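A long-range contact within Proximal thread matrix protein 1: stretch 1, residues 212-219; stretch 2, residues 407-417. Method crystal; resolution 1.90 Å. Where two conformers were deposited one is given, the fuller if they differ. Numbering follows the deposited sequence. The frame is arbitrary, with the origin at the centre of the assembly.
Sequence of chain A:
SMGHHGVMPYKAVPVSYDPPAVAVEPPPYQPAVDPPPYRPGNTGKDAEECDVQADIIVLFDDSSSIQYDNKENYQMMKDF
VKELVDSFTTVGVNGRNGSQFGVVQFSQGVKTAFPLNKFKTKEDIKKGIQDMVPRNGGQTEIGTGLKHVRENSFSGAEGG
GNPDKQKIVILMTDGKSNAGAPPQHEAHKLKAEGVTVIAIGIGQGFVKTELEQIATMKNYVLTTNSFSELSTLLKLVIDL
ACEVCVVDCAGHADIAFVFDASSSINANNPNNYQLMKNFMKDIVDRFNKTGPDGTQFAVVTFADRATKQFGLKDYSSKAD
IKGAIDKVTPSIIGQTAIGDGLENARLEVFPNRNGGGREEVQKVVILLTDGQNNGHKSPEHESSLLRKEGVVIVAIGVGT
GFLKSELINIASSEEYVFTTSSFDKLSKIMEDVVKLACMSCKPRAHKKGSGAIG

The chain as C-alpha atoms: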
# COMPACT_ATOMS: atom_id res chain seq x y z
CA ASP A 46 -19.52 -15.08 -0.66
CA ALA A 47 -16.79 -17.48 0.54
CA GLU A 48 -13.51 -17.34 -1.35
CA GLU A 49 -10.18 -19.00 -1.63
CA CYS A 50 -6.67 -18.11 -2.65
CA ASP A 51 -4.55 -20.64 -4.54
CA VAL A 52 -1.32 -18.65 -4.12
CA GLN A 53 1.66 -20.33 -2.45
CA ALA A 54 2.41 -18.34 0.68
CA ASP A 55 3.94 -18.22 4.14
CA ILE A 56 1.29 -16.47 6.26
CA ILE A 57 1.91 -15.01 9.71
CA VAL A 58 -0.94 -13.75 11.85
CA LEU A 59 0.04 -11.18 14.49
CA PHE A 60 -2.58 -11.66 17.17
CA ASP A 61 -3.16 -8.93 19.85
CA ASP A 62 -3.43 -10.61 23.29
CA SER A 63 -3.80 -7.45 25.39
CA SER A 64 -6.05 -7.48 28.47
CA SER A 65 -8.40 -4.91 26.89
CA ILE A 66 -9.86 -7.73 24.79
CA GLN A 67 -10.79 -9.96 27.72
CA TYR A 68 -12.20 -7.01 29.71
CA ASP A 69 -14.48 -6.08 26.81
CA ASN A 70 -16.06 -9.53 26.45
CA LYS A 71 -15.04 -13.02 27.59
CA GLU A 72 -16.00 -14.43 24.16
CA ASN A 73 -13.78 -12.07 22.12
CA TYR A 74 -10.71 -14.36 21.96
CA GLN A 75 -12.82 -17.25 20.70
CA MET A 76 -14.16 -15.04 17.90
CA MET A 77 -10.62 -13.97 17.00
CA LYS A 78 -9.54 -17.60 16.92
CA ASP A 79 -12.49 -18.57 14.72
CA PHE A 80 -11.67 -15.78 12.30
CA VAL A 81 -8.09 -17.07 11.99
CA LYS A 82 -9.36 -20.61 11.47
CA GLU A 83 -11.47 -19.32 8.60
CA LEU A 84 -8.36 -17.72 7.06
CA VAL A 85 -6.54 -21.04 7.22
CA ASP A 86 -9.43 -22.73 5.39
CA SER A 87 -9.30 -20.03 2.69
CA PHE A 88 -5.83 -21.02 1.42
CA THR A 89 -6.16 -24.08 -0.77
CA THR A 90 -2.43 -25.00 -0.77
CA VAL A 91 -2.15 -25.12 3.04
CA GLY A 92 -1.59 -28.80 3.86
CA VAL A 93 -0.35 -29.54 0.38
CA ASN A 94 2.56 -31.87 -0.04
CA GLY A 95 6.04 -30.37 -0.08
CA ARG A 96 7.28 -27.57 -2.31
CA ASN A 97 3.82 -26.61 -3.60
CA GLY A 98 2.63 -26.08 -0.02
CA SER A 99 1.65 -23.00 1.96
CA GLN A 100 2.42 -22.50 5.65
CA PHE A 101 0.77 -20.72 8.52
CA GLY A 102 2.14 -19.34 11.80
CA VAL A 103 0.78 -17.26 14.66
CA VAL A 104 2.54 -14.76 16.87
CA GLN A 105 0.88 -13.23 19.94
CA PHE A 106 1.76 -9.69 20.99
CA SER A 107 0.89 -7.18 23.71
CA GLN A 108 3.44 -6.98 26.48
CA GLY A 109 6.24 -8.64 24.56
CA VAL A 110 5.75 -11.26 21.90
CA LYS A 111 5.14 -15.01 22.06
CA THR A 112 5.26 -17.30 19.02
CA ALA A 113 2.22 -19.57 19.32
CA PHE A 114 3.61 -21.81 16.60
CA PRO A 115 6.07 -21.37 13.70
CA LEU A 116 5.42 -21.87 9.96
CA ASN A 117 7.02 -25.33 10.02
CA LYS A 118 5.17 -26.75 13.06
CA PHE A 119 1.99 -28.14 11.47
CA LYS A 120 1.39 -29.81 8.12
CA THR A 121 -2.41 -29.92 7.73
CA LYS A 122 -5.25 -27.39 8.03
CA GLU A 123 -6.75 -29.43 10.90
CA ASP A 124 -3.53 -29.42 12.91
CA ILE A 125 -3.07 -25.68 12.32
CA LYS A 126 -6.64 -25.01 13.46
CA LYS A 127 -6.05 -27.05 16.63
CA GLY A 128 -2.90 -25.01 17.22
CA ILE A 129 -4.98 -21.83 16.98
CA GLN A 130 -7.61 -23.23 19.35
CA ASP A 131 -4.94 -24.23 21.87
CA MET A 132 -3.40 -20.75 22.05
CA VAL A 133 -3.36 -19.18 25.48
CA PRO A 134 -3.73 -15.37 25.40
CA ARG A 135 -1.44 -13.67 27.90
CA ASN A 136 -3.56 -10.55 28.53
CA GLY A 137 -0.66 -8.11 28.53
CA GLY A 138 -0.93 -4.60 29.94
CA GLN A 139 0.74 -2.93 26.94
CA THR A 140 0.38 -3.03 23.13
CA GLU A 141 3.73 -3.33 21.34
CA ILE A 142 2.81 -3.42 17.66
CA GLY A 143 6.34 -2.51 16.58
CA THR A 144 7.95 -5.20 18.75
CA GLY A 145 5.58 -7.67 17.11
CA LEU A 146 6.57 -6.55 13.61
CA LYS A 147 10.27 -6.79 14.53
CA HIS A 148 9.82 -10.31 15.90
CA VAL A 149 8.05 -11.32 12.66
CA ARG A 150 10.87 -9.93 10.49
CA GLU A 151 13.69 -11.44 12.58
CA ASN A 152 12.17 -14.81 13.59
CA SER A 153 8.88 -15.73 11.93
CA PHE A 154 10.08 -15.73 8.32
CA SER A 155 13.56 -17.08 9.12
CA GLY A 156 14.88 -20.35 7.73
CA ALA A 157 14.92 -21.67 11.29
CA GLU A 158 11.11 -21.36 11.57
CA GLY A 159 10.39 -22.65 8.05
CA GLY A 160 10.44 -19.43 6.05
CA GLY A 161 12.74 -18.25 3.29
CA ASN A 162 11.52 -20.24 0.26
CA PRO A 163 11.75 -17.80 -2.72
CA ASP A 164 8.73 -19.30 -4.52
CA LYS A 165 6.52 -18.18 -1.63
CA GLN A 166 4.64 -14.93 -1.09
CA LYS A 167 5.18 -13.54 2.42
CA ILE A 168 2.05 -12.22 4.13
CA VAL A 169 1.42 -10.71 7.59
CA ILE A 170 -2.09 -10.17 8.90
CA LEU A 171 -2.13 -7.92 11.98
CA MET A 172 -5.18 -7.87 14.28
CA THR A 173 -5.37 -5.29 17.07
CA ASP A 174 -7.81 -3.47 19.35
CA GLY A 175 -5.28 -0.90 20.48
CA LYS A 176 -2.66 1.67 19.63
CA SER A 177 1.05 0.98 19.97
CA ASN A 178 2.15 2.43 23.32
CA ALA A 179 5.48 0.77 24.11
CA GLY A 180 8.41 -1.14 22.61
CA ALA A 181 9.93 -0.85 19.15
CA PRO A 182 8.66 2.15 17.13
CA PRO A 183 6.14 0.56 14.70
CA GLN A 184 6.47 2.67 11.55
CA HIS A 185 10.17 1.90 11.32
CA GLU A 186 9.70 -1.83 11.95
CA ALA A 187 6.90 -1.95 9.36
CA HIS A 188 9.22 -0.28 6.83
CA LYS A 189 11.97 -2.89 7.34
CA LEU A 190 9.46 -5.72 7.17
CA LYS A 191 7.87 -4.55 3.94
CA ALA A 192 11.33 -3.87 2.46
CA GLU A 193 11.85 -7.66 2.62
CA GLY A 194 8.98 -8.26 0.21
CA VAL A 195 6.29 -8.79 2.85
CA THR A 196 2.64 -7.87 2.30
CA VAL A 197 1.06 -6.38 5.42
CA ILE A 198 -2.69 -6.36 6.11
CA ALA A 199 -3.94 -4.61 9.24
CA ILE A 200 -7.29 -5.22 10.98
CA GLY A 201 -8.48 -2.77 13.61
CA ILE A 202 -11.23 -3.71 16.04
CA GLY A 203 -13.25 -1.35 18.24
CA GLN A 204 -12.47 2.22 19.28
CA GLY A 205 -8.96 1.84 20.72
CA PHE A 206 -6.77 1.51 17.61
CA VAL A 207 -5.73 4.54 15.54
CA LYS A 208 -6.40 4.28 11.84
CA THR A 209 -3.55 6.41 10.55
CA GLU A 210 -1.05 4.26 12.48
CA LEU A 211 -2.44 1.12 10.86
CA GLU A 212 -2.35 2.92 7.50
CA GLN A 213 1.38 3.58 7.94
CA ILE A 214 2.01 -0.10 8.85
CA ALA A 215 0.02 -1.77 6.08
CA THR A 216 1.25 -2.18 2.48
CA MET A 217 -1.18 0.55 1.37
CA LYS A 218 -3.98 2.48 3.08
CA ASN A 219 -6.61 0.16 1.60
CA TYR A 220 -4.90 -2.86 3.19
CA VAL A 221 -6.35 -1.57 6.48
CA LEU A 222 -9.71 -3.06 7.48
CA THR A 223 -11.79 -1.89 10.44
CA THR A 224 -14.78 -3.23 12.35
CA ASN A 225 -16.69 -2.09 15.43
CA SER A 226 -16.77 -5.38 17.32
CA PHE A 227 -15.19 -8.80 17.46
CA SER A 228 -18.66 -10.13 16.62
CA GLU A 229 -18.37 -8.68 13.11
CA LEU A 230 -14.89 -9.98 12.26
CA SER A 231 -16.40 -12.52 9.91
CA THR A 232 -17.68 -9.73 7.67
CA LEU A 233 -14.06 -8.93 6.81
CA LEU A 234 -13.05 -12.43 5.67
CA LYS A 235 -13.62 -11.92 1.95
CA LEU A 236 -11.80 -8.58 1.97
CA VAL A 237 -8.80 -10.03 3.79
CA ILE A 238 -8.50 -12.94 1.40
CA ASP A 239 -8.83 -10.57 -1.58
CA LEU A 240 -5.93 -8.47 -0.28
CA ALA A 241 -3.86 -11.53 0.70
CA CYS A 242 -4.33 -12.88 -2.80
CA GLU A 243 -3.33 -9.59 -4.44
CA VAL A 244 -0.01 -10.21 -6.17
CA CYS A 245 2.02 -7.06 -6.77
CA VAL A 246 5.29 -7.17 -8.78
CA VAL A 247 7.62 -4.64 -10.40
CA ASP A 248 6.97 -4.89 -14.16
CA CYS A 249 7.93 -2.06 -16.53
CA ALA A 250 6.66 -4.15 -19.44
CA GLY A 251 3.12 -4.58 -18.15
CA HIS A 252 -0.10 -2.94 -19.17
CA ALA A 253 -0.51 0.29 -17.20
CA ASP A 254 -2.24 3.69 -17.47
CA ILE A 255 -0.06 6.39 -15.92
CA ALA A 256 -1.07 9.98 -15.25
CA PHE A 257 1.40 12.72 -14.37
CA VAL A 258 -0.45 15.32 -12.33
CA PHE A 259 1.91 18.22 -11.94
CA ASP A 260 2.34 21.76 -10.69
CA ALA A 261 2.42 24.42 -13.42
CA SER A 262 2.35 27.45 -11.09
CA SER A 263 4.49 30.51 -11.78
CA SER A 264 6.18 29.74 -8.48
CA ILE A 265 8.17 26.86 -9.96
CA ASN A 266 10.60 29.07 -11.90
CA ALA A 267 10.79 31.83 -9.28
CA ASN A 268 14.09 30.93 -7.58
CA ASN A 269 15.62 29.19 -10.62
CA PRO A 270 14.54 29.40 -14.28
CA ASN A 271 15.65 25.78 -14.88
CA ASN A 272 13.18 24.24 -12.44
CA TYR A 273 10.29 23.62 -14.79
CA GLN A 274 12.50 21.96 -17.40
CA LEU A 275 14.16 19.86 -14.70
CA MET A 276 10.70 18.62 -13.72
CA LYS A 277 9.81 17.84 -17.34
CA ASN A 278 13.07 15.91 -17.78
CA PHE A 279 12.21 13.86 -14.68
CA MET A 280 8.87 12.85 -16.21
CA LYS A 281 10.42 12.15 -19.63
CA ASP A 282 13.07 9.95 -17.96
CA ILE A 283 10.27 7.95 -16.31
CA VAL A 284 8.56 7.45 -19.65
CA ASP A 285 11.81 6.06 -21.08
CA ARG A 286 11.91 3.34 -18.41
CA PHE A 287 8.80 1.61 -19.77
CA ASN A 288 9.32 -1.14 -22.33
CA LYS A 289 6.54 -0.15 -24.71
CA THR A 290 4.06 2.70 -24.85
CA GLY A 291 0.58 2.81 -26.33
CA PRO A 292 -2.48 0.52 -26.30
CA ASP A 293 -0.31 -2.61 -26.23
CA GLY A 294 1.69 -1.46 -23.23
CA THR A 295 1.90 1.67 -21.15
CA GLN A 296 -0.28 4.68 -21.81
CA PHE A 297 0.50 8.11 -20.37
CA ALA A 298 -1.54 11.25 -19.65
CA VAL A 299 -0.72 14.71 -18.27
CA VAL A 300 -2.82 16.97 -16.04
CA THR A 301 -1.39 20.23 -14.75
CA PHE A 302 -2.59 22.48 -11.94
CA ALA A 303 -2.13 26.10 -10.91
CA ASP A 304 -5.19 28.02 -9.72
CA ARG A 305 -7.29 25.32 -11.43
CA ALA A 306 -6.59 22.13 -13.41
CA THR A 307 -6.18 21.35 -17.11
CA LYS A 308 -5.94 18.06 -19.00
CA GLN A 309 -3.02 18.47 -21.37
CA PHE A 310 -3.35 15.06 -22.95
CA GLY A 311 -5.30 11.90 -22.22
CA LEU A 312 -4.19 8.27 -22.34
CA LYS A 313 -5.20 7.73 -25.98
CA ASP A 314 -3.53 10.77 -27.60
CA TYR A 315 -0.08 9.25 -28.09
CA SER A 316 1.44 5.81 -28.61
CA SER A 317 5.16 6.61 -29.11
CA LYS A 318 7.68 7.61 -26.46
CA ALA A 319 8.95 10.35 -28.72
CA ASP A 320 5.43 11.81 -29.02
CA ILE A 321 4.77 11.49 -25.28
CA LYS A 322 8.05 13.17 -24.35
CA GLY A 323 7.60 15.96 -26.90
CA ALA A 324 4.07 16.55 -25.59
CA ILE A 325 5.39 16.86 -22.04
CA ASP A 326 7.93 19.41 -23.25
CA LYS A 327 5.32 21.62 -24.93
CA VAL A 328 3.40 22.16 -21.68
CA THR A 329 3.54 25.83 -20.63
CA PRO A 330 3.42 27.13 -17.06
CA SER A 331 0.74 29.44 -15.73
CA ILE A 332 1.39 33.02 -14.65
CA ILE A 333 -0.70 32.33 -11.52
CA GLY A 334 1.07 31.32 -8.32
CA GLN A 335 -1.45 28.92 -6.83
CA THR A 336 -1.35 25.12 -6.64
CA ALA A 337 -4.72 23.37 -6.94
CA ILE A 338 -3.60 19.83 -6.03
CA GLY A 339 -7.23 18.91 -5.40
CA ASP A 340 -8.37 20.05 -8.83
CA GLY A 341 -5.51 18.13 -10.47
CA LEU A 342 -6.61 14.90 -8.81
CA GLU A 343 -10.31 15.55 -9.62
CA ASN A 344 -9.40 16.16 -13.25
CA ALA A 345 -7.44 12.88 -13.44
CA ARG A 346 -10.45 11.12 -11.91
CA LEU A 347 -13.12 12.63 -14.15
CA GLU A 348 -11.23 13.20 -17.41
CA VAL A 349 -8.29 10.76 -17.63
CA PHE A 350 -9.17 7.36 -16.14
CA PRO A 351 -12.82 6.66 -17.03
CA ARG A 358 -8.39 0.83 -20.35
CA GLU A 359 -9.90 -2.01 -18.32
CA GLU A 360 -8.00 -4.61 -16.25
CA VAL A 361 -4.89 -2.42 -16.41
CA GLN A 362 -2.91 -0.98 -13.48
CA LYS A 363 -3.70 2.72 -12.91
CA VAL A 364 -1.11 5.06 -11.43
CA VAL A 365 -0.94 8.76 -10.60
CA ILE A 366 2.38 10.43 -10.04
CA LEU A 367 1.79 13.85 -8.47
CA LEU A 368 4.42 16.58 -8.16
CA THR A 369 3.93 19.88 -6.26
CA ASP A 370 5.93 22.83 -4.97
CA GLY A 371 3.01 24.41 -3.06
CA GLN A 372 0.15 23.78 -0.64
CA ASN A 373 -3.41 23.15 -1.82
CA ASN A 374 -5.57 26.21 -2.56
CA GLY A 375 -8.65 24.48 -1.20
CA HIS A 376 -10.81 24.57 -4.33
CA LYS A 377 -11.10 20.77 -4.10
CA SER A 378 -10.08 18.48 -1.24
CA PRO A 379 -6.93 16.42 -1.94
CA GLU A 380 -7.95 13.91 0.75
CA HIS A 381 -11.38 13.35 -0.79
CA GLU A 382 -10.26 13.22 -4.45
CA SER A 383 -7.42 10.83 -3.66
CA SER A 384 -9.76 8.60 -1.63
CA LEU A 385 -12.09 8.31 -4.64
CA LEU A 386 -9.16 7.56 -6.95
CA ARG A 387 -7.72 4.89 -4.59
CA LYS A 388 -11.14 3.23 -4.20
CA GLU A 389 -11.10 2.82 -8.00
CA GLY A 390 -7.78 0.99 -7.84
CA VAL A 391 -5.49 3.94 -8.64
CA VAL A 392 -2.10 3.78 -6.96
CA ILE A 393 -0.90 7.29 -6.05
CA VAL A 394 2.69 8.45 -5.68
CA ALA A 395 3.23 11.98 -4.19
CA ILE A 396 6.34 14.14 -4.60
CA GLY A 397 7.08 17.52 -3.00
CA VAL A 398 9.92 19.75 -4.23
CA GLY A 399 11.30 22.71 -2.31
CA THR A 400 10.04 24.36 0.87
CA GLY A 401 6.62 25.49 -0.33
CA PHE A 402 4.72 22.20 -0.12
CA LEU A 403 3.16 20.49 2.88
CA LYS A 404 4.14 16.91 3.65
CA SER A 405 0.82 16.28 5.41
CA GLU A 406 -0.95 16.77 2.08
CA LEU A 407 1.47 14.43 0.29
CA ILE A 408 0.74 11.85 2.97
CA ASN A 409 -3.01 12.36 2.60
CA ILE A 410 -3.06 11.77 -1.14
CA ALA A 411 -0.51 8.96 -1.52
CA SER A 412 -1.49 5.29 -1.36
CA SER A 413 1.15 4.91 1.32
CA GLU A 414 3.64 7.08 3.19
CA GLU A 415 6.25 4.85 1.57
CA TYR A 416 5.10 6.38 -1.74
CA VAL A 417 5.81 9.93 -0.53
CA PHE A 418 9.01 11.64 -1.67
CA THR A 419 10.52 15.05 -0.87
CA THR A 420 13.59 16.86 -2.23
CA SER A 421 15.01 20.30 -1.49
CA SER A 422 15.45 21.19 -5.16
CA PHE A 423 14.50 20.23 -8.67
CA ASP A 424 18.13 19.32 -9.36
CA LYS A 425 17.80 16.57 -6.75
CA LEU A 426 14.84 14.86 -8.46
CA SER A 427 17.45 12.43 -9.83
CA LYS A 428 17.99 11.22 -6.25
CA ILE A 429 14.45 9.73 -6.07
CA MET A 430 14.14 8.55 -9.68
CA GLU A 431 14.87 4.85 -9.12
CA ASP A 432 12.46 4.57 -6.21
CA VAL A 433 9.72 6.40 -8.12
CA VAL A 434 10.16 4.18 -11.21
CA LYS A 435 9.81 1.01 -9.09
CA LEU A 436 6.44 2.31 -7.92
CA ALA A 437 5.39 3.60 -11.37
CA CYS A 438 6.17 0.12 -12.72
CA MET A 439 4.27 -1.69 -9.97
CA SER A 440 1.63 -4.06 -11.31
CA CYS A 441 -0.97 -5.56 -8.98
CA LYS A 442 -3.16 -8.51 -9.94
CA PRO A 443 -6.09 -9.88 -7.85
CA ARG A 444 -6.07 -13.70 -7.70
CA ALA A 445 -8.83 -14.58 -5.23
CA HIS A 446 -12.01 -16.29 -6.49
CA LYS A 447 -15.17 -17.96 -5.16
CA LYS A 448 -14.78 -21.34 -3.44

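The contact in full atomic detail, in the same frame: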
# COMPACT_ATOMS: atom_id res chain seq x y z
N GLU A 212 -2.60 2.54 8.89
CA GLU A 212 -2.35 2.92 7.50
C GLU A 212 -0.86 3.06 7.16
O GLU A 212 -0.46 2.82 6.03
CB GLU A 212 -3.08 4.23 7.16
CG GLU A 212 -4.55 4.03 6.86
CD GLU A 212 -5.31 5.33 6.70
OE1 GLU A 212 -4.77 6.40 7.10
OE2 GLU A 212 -6.44 5.28 6.18
N GLN A 213 -0.06 3.47 8.14
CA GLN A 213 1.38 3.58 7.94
C GLN A 213 2.03 2.19 7.92
O GLN A 213 3.00 1.97 7.19
CB GLN A 213 2.02 4.38 9.07
CG GLN A 213 1.57 5.82 9.21
CD GLN A 213 2.38 6.58 10.27
OE1 GLN A 213 2.23 6.34 11.48
NE2 GLN A 213 3.26 7.47 9.82
N ILE A 214 1.49 1.27 8.72
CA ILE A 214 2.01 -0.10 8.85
C ILE A 214 1.71 -0.98 7.65
O ILE A 214 2.59 -1.69 7.16
CB ILE A 214 1.44 -0.76 10.13
CG1 ILE A 214 2.04 -0.10 11.37
CG2 ILE A 214 1.74 -2.25 10.16
CD1 ILE A 214 1.30 -0.38 12.66
N ALA A 215 0.47 -0.93 7.18
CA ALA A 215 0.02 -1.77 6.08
C ALA A 215 0.72 -1.43 4.76
O ALA A 215 1.35 -0.37 4.61
CB ALA A 215 -1.50 -1.64 5.93
N THR A 216 0.63 -2.35 3.80
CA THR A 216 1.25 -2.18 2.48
C THR A 216 0.75 -0.90 1.79
O THR A 216 1.54 -0.16 1.20
CB THR A 216 1.00 -3.42 1.62
OG1 THR A 216 1.74 -4.52 2.18
CG2 THR A 216 1.44 -3.19 0.16
N MET A 217 -0.56 -0.70 1.81
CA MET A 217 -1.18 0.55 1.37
C MET A 217 -2.34 0.85 2.30
O MET A 217 -2.78 -0.02 3.06
CB MET A 217 -1.66 0.45 -0.09
CG MET A 217 -0.57 0.10 -1.10
SD MET A 217 -1.01 0.42 -2.83
CE MET A 217 -2.69 -0.14 -2.87
N LYS A 218 -2.85 2.07 2.24
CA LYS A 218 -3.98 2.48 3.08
C LYS A 218 -5.19 1.57 2.93
O LYS A 218 -5.90 1.34 3.91
CB LYS A 218 -4.39 3.92 2.78
CG LYS A 218 -3.37 4.95 3.19
CD LYS A 218 -3.81 6.32 2.66
CE LYS A 218 -2.84 7.42 3.04
NZ LYS A 218 -3.16 8.68 2.31
N ASN A 219 -5.46 1.05 1.74
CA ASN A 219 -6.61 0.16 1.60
C ASN A 219 -6.34 -1.29 1.99
O ASN A 219 -7.21 -2.13 1.82
CB ASN A 219 -7.31 0.26 0.25
CG ASN A 219 -6.37 0.19 -0.93
OD1 ASN A 219 -5.30 -0.43 -0.87
ND2 ASN A 219 -6.78 0.83 -2.03
N LEU A 407 0.88 15.54 1.04
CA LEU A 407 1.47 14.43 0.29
C LEU A 407 1.03 13.12 0.92
O LEU A 407 0.62 12.19 0.22
CB LEU A 407 2.99 14.53 0.28
CG LEU A 407 3.62 15.78 -0.33
CD1 LEU A 407 5.12 15.65 -0.26
CD2 LEU A 407 3.13 16.03 -1.75
N ILE A 408 1.10 13.06 2.24
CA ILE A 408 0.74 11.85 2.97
C ILE A 408 -0.74 11.54 2.80
O ILE A 408 -1.12 10.39 2.61
CB ILE A 408 1.12 11.95 4.47
CG1 ILE A 408 2.64 11.89 4.66
CG2 ILE A 408 0.46 10.83 5.26
CD1 ILE A 408 3.11 12.34 6.07
N ASN A 409 -1.59 12.58 2.82
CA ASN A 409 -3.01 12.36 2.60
C ASN A 409 -3.35 11.76 1.24
O ASN A 409 -4.26 10.94 1.13
CB ASN A 409 -3.81 13.65 2.76
CG ASN A 409 -3.85 14.14 4.20
OD1 ASN A 409 -3.47 13.42 5.13
ND2 ASN A 409 -4.33 15.36 4.39
N ILE A 410 -2.66 12.20 0.19
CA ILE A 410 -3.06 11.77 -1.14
C ILE A 410 -2.42 10.46 -1.56
O ILE A 410 -2.99 9.75 -2.35
CB ILE A 410 -2.81 12.83 -2.24
CG1 ILE A 410 -1.33 12.97 -2.54
CG2 ILE A 410 -3.42 14.18 -1.86
CD1 ILE A 410 -1.07 13.76 -3.82
N ALA A 411 -1.22 10.16 -1.08
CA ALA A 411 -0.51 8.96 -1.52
C ALA A 411 -1.19 7.69 -1.02
O ALA A 411 -1.91 7.71 -0.01
CB ALA A 411 0.93 8.99 -1.06
N SER A 412 -0.93 6.59 -1.71
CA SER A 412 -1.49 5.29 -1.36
C SER A 412 -0.79 4.72 -0.12
O SER A 412 -1.30 3.80 0.55
CB SER A 412 -1.37 4.31 -2.53
OG SER A 412 -2.32 4.59 -3.56
N SER A 413 0.38 5.28 0.17
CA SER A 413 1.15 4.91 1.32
C SER A 413 2.19 5.98 1.59
O SER A 413 2.67 6.63 0.67
CB SER A 413 1.84 3.56 1.07
OG SER A 413 2.72 3.27 2.13
N GLU A 414 2.56 6.16 2.86
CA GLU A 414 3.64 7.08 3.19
C GLU A 414 4.97 6.62 2.61
O GLU A 414 5.88 7.42 2.40
CB GLU A 414 3.74 7.31 4.72
CG GLU A 414 4.72 8.42 5.07
CD GLU A 414 4.56 8.96 6.50
OE1 GLU A 414 3.53 8.66 7.16
OE2 GLU A 414 5.46 9.70 6.95
N GLU A 415 5.08 5.34 2.29
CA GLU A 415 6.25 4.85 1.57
C GLU A 415 6.32 5.39 0.14
O GLU A 415 7.39 5.34 -0.49
CB GLU A 415 6.27 3.32 1.55
CG GLU A 415 6.38 2.71 2.94
CD GLU A 415 7.75 2.90 3.53
OE1 GLU A 415 8.71 3.10 2.75
OE2 GLU A 415 7.89 2.85 4.77
N TYR A 416 5.19 5.89 -0.37
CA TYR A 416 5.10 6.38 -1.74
C TYR A 416 5.13 7.91 -1.78
O TYR A 416 4.74 8.52 -2.77
CB TYR A 416 3.83 5.91 -2.44
CG TYR A 416 3.55 4.41 -2.43
CD1 TYR A 416 4.50 3.49 -1.98
CD2 TYR A 416 2.33 3.93 -2.86
CE1 TYR A 416 4.22 2.11 -1.97
CE2 TYR A 416 2.05 2.56 -2.86
CZ TYR A 416 2.99 1.66 -2.42
OH TYR A 416 2.67 0.33 -2.40
N VAL A 417 5.60 8.50 -0.68
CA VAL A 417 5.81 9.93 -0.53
C VAL A 417 7.30 10.28 -0.61
O VAL A 417 8.13 9.69 0.08
CB VAL A 417 5.29 10.42 0.85
CG1 VAL A 417 5.73 11.87 1.14
CG2 VAL A 417 3.80 10.31 0.94
O HOH W 1 0.77 2.15 3.85
O HOH W 2 0.22 5.60 4.94
O HOH W 3 6.11 1.56 6.44
O HOH W 4 3.94 0.58 2.23

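How do the two backbones meet? Each stretch comes off the end of a helix, with Ala215 and Ala411 the first residues to leave helical phi/psi, and the segments that follow lie against each other. The chains come close at Met217 and Ser413, whose CA atoms are 4.9 Å apart. Here one direct backbone hydrogen bond ties them: Lys218 N donates to Ser412 O at 2.9 Å, and its angle of 166° makes it nearly straight.

What does the long side chain of Lys218 do? Its CB points sideways, but the extended chain, m at chi1 and t thereafter, carries the ammonium group to the end of the other helix. There Lys218 NZ donates to Ile408 O at 2.7 Å and to Ala411 O at 2.8 Å. Carbonyls near a helix C-terminus often lack backbone donors, and the positively charged amine suits their partial negative charge.

Which other polar side chain reaches across directly? Gln213 extends its amide to the carboxylate of Glu414, and Gln213 NE2 donates to Glu414 OE1 at 2.9 Å. A neutral donor thus meets a charged acceptor.

Which side chains pack without hydrogen bonds? Met217 packs beside Tyr416, with Met217 SD 3.7 Å from Tyr416 CE2. Met217 SD lies at the edge of the Tyr416 ring, near its plane, 5.0 Å from the ring centroid. Met217 SD is also 3.9 Å from Ser412 CB, so the thioether touches both residues.

How does water complete the contact? Water 1 donates to Glu212 O and Ala215 O and accepts from Ser413 OG, linking the first helix end to the serine. Water 4 donates to both Thr216 O and Ser413 OG. The serine hydroxyl also accepts from Glu415 N within its own stretch, so it joins local folding to the solvent bridges.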